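Local coordinates for protein 2-aminomuconate 6-semialdehyde dehydrogenase (Burkholderia cenocepacia, PDB 4U3W) that probably oxidises 2-aminomuconate 6-semialdehyde to 2-aminomuconate with NAD+ as a member of the aldehyde dehydrogenase family, at residues A[152-166]-A[491-505]. Sequence-based numbering, arbitrary orientation. Where two conformers were deposited one is given.
Sequences SELINYVTRKPLGVI and LDFYSELTNVCVRIA. With MG (magnesium ion), chain E.
Arg-160 forms a side-on salt bridge with Asp-492: NE (2.8 Å) and NH2 (2.9 Å) both reach OD1, while CB of Leu-491 covers one guanidinium face. Arginine suits this place because its long extended chain carries two nitrogens from strand 153-162 to the helix end. Carbonyl oxygens of Asp-492 and Ser-495 (O to magnesium 2.0 Å) bind a magnesium ion with two waters, leaving the Asp-492 carboxylate for Arg-160 and Arg-488 of the second subunit. One water accepts from Leu-497 N and donates to Glu-496 OE1, which also salt-bridges Arg-484 of that subunit.

Antiparallel backbone pairs from Lys-161/Glu-496 to Ile-155/Val-502 satisfy one another. In a classic beta bulge Ile-504 and Ala-505 face Glu-153, whose O accepts Ile-504 N (2.9 Å). Ala-505 O accepts Glu-153 N (2.9 Å) and Arg-503 NE (3.0 Å) from opposite faces; Arg-503 NH2 salt-bridges OXT, matching the C-terminal charge.

Asn-499, CG anti to the backbone N (chi1 -173°), sends ND2 to Asn-156 OD1 (3.2 Å), the two amide planes only 12° apart; Asn-499 OD1 is buried without a hydrogen-bonding partner in the model. Asn-156 ND2 bonds Thr-146 OG1 and Phe-144 O. On the other face Val-500 CB makes a CH-pi contact over the Tyr-157 ring, whose hydroxyl bonds His-449 of the second subunit.

Asn-499 to Val-502 pair in parallel with a strand of that subunit, so sheet and side-chain bonds cross the interface, consistent with an aldehyde dehydrogenase oligomerisation arm.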
loop_
_atom_site.group_PDB
_atom_site.type_symbol
_atom_site.label_atom_id
_atom_site.label_comp_id
_atom_site.label_asym_id
_atom_site.label_seq_id
_atom_site.Cartn_x
_atom_site.Cartn_y
_atom_site.Cartn_z
ATOM N N SER A 152 -6.803 -6.915 26.162
ATOM C CA SER A 152 -7.818 -7.246 25.162
ATOM C C SER A 152 -7.275 -7.116 23.734
ATOM O O SER A 152 -6.275 -6.425 23.512
ATOM C CB SER A 152 -9.047 -6.355 25.341
ATOM O OG SER A 152 -8.701 -4.993 25.240
ATOM N N GLU A 153 -7.950 -7.750 22.770
ATOM C CA GLU A 153 -7.509 -7.669 21.374
ATOM C C GLU A 153 -8.674 -7.227 20.505
ATOM O O GLU A 153 -9.841 -7.571 20.755
ATOM C CB GLU A 153 -6.918 -9.010 20.847
ATOM C CG GLU A 153 -6.304 -8.849 19.397
ATOM C CD GLU A 153 -5.729 -10.133 18.767
ATOM O OE1 GLU A 153 -5.602 -11.157 19.489
ATOM O OE2 GLU A 153 -5.448 -10.117 17.530
ATOM N N LEU A 154 -8.364 -6.416 19.504
ATOM C CA LEU A 154 -9.409 -5.865 18.657
ATOM C C LEU A 154 -8.919 -5.946 17.243
ATOM O O LEU A 154 -7.713 -5.943 16.999
ATOM C CB LEU A 154 -9.750 -4.419 19.037
ATOM C CG LEU A 154 -10.023 -4.177 20.524
ATOM C CD1 LEU A 154 -8.783 -3.683 21.295
ATOM C CD2 LEU A 154 -11.221 -3.244 20.644
ATOM N N ILE A 155 -9.844 -6.034 16.305
ATOM C CA ILE A 155 -9.479 -5.896 14.920
ATOM C C ILE A 155 -10.086 -4.593 14.388
ATOM O O ILE A 155 -11.180 -4.173 14.832
ATOM C CB ILE A 155 -9.945 -7.115 14.077
ATOM C CG1 ILE A 155 -11.458 -7.311 14.162
ATOM C CG2 ILE A 155 -9.220 -8.403 14.570
ATOM C CD1 ILE A 155 -11.978 -8.439 13.264
ATOM N N ASN A 156 -9.378 -3.947 13.469
ATOM C CA ASN A 156 -9.838 -2.733 12.814
ATOM C C ASN A 156 -9.866 -2.944 11.329
ATOM O O ASN A 156 -8.902 -3.480 10.771
ATOM C CB ASN A 156 -8.905 -1.534 13.078
ATOM C CG ASN A 156 -8.676 -1.255 14.549
ATOM O OD1 ASN A 156 -9.316 -0.343 15.142
ATOM N ND2 ASN A 156 -7.731 -1.994 15.156
ATOM N N TYR A 157 -10.936 -2.544 10.657
ATOM C CA TYR A 157 -10.789 -2.424 9.227
ATOM C C TYR A 157 -11.467 -1.152 8.695
ATOM O O TYR A 157 -12.463 -0.651 9.283
ATOM C CB TYR A 157 -11.328 -3.669 8.526
ATOM C CG TYR A 157 -12.753 -3.985 8.956
ATOM C CD1 TYR A 157 -13.010 -4.846 10.024
ATOM C CD2 TYR A 157 -13.811 -3.460 8.262
ATOM C CE1 TYR A 157 -14.362 -5.111 10.440
ATOM C CE2 TYR A 157 -15.186 -3.744 8.645
ATOM C CZ TYR A 157 -15.429 -4.583 9.723
ATOM O OH TYR A 157 -16.766 -4.840 10.056
ATOM N N VAL A 158 -10.918 -0.626 7.599
ATOM C CA VAL A 158 -11.378 0.654 7.104
ATOM C C VAL A 158 -12.312 0.508 5.919
ATOM O O VAL A 158 -11.913 -0.029 4.902
ATOM C CB VAL A 158 -10.196 1.555 6.708
ATOM C CG1 VAL A 158 -10.755 2.915 6.204
ATOM C CG2 VAL A 158 -9.317 1.746 7.925
ATOM N N THR A 159 -13.582 0.914 6.086
ATOM C CA THR A 159 -14.580 0.829 5.025
ATOM C C THR A 159 -14.772 2.206 4.374
ATOM O O THR A 159 -14.397 3.229 4.945
ATOM C CB THR A 159 -15.948 0.348 5.542
ATOM O OG1 THR A 159 -16.541 1.367 6.377
ATOM C CG2 THR A 159 -15.794 -0.956 6.336
ATOM N N ARG A 160 -15.325 2.232 3.161
ATOM C CA ARG A 160 -15.611 3.489 2.441
ATOM C C ARG A 160 -17.065 3.398 2.055
ATOM O O ARG A 160 -17.543 2.313 1.675
ATOM C CB ARG A 160 -14.725 3.643 1.205
ATOM C CG ARG A 160 -13.226 3.871 1.480
ATOM C CD ARG A 160 -12.593 4.371 0.164
ATOM N NE ARG A 160 -11.139 4.508 0.167
ATOM C CZ ARG A 160 -10.313 3.754 -0.574
ATOM N NH1 ARG A 160 -10.806 2.808 -1.368
ATOM N NH2 ARG A 160 -8.989 3.929 -0.525
ATOM N N LYS A 161 -17.809 4.483 2.240
ATOM C CA LYS A 161 -19.142 4.538 1.720
ATOM C C LYS A 161 -19.211 5.907 0.983
ATOM O O LYS A 161 -18.345 6.765 1.194
ATOM C CB LYS A 161 -20.224 4.380 2.858
ATOM C CG LYS A 161 -20.162 5.412 3.994
ATOM C CD LYS A 161 -21.394 5.343 5.036
ATOM C CE LYS A 161 -21.296 4.102 5.926
ATOM N NZ LYS A 161 -20.027 4.074 6.705
ATOM N N PRO A 162 -20.217 6.114 0.140
ATOM C CA PRO A 162 -20.276 7.421 -0.529
ATOM C C PRO A 162 -20.372 8.592 0.480
ATOM O O PRO A 162 -21.014 8.374 1.536
ATOM C CB PRO A 162 -21.580 7.339 -1.330
ATOM C CG PRO A 162 -22.019 5.903 -1.328
ATOM C CD PRO A 162 -21.394 5.262 -0.149
ATOM N N LEU A 163 -19.796 9.774 0.181
ATOM C CA LEU A 163 -20.173 11.031 0.896
ATOM C C LEU A 163 -21.679 11.302 0.835
ATOM O O LEU A 163 -22.305 11.704 1.829
ATOM C CB LEU A 163 -19.448 12.242 0.318
ATOM C CG LEU A 163 -17.945 12.436 0.505
ATOM C CD1 LEU A 163 -17.453 13.714 -0.189
ATOM C CD2 LEU A 163 -17.692 12.547 1.991
ATOM N N GLY A 164 -22.275 11.086 -0.336
ATOM C CA GLY A 164 -23.701 11.297 -0.495
ATOM C C GLY A 164 -24.010 11.965 -1.826
ATOM O O GLY A 164 -24.179 11.270 -2.869
ATOM N N VAL A 165 -24.108 13.299 -1.778
ATOM C CA VAL A 165 -24.422 14.093 -2.945
ATOM C C VAL A 165 -23.236 15.029 -3.217
ATOM O O VAL A 165 -22.871 15.865 -2.386
ATOM C CB VAL A 165 -25.692 14.935 -2.756
ATOM C CG1 VAL A 165 -25.949 15.753 -4.020
ATOM C CG2 VAL A 165 -26.914 14.017 -2.423
ATOM N N ILE A 166 -22.635 14.895 -4.384
ATOM C CA ILE A 166 -21.490 15.742 -4.716
ATOM C C ILE A 166 -21.951 16.874 -5.617
ATOM O O ILE A 166 -22.554 16.593 -6.629
ATOM C CB ILE A 166 -20.412 14.981 -5.481
ATOM C CG1 ILE A 166 -20.049 13.693 -4.743
ATOM C CG2 ILE A 166 -19.175 15.935 -5.716
ATOM C CD1 ILE A 166 -19.251 13.939 -3.517
ATOM N N LEU A 491 -10.494 8.102 -4.708
ATOM C CA LEU A 491 -11.195 7.082 -3.949
ATOM C C LEU A 491 -11.540 7.599 -2.519
ATOM O O LEU A 491 -12.666 7.402 -2.033
ATOM C CB LEU A 491 -10.327 5.826 -3.831
ATOM C CG LEU A 491 -10.044 5.038 -5.136
ATOM C CD1 LEU A 491 -9.416 3.642 -4.842
ATOM C CD2 LEU A 491 -11.205 4.950 -6.147
ATOM N N ASP A 492 -10.560 8.229 -1.862
ATOM C CA ASP A 492 -10.740 8.712 -0.499
ATOM C C ASP A 492 -11.573 9.994 -0.475
ATOM O O ASP A 492 -12.423 10.136 0.411
ATOM C CB ASP A 492 -9.400 8.972 0.206
ATOM C CG ASP A 492 -8.681 7.690 0.575
ATOM O OD1 ASP A 492 -9.327 6.606 0.588
ATOM O OD2 ASP A 492 -7.478 7.789 0.863
ATOM N N PHE A 493 -11.374 10.898 -1.442
ATOM C CA PHE A 493 -12.121 12.145 -1.357
ATOM C C PHE A 493 -13.630 11.924 -1.520
ATOM O O PHE A 493 -14.427 12.501 -0.782
ATOM C CB PHE A 493 -11.714 13.176 -2.390
ATOM C CG PHE A 493 -12.574 14.391 -2.325
ATOM C CD1 PHE A 493 -12.406 15.299 -1.282
ATOM C CD2 PHE A 493 -13.600 14.617 -3.255
ATOM C CE1 PHE A 493 -13.235 16.449 -1.171
ATOM C CE2 PHE A 493 -14.440 15.748 -3.157
ATOM C CZ PHE A 493 -14.252 16.673 -2.117
ATOM N N TYR A 494 -14.009 11.151 -2.523
ATOM C CA TYR A 494 -15.412 10.954 -2.827
ATOM C C TYR A 494 -16.097 9.901 -1.928
ATOM O O TYR A 494 -17.211 9.462 -2.257
ATOM C CB TYR A 494 -15.575 10.574 -4.301
ATOM C CG TYR A 494 -15.185 11.723 -5.228
ATOM C CD1 TYR A 494 -16.088 12.767 -5.513
ATOM C CD2 TYR A 494 -13.912 11.777 -5.797
ATOM C CE1 TYR A 494 -15.720 13.830 -6.343
ATOM C CE2 TYR A 494 -13.532 12.820 -6.631
ATOM C CZ TYR A 494 -14.428 13.837 -6.914
ATOM O OH TYR A 494 -14.033 14.861 -7.730
ATOM N N SER A 495 -15.425 9.498 -0.837
ATOM C CA SER A 495 -15.962 8.556 0.154
ATOM C C SER A 495 -15.831 9.059 1.594
ATOM O O SER A 495 -14.869 9.771 1.906
ATOM C CB SER A 495 -15.237 7.197 0.087
ATOM O OG SER A 495 -15.529 6.541 -1.114
ATOM N N GLU A 496 -16.729 8.611 2.478
ATOM C CA GLU A 496 -16.441 8.749 3.910
ATOM C C GLU A 496 -15.717 7.455 4.355
ATOM O O GLU A 496 -16.220 6.359 4.102
ATOM C CB GLU A 496 -17.704 8.972 4.765
ATOM C CG GLU A 496 -18.196 10.488 4.878
ATOM C CD GLU A 496 -17.186 11.525 5.518
ATOM O OE1 GLU A 496 -16.157 11.176 6.093
ATOM O OE2 GLU A 496 -17.449 12.734 5.428
ATOM N N LEU A 497 -14.542 7.606 4.971
ATOM C CA LEU A 497 -13.813 6.483 5.582
ATOM C C LEU A 497 -14.430 6.199 6.939
ATOM O O LEU A 497 -14.623 7.138 7.723
ATOM C CB LEU A 497 -12.344 6.807 5.790
ATOM C CG LEU A 497 -11.438 6.595 4.593
ATOM C CD1 LEU A 497 -11.951 7.397 3.393
ATOM C CD2 LEU A 497 -9.971 6.933 4.959
ATOM N N THR A 498 -14.686 4.929 7.225
ATOM C CA THR A 498 -15.081 4.544 8.568
ATOM C C THR A 498 -14.125 3.473 9.065
ATOM O O THR A 498 -13.899 2.491 8.370
ATOM C CB THR A 498 -16.536 3.998 8.636
ATOM O OG1 THR A 498 -17.448 5.003 8.192
ATOM C CG2 THR A 498 -16.919 3.548 10.145
ATOM N N ASN A 499 -13.527 3.706 10.218
ATOM C CA ASN A 499 -12.765 2.666 10.892
ATOM C C ASN A 499 -13.726 1.863 11.800
ATOM O O ASN A 499 -14.370 2.450 12.677
ATOM C CB ASN A 499 -11.615 3.274 11.693
ATOM C CG ASN A 499 -10.688 2.206 12.286
ATOM O OD1 ASN A 499 -10.091 1.411 11.555
ATOM N ND2 ASN A 499 -10.585 2.172 13.607
ATOM N N VAL A 500 -13.888 0.576 11.509
ATOM C CA VAL A 500 -14.713 -0.323 12.301
ATOM C C VAL A 500 -13.779 -1.138 13.213
ATOM O O VAL A 500 -12.874 -1.844 12.711
ATOM C CB VAL A 500 -15.566 -1.263 11.445
ATOM C CG1 VAL A 500 -16.300 -2.326 12.317
ATOM C CG2 VAL A 500 -16.502 -0.487 10.516
ATOM N N CYS A 501 -13.978 -0.990 14.526
ATOM C CA CYS A 501 -13.110 -1.536 15.542
ATOM C C CYS A 501 -13.874 -2.546 16.393
ATOM O O CYS A 501 -14.760 -2.163 17.142
ATOM C CB CYS A 501 -12.542 -0.402 16.424
ATOM S SG CYS A 501 -11.360 -0.933 17.680
ATOM N N VAL A 502 -13.507 -3.830 16.285
ATOM C CA VAL A 502 -14.269 -4.919 16.860
ATOM C C VAL A 502 -13.466 -5.661 17.939
ATOM O O VAL A 502 -12.384 -6.206 17.654
ATOM C CB VAL A 502 -14.691 -5.981 15.772
ATOM C CG1 VAL A 502 -15.468 -7.106 16.414
ATOM C CG2 VAL A 502 -15.479 -5.335 14.593
ATOM N N ARG A 503 -13.984 -5.703 19.164
ATOM C CA ARG A 503 -13.294 -6.445 20.223
ATOM C C ARG A 503 -13.443 -7.934 19.945
ATOM O O ARG A 503 -14.539 -8.354 19.592
ATOM C CB ARG A 503 -13.857 -6.090 21.610
ATOM C CG ARG A 503 -13.135 -6.883 22.696
ATOM C CD ARG A 503 -13.492 -6.431 24.115
ATOM N NE ARG A 503 -12.709 -7.252 25.050
ATOM C CZ ARG A 503 -12.986 -7.440 26.348
ATOM N NH1 ARG A 503 -14.026 -6.840 26.925
ATOM N NH2 ARG A 503 -12.187 -8.232 27.064
ATOM N N ILE A 504 -12.374 -8.734 20.024
ATOM C CA ILE A 504 -12.556 -10.166 19.783
ATOM C C ILE A 504 -12.081 -10.995 20.995
ATOM O O ILE A 504 -12.291 -12.211 21.036
ATOM C CB ILE A 504 -11.824 -10.660 18.495
ATOM C CG1 ILE A 504 -10.313 -10.452 18.597
ATOM C CG2 ILE A 504 -12.383 -9.892 17.250
ATOM C CD1 ILE A 504 -9.444 -11.177 17.490
ATOM N N ALA A 505 -11.400 -10.345 21.932
ATOM C CA ALA A 505 -10.897 -10.997 23.137
ATOM C C ALA A 505 -10.615 -9.961 24.208
ATOM O O ALA A 505 -10.432 -8.769 23.930
ATOM C CB ALA A 505 -9.643 -11.808 22.839
ATOM O OXT ALA A 505 -10.569 -10.311 25.387
HETATM MG MG MG E . -13.364 11.000 2.344
HETATM O O HOH W 1 -13.685 13.168 1.744
HETATM O O HOH W 2 -13.832 10.630 4.808
#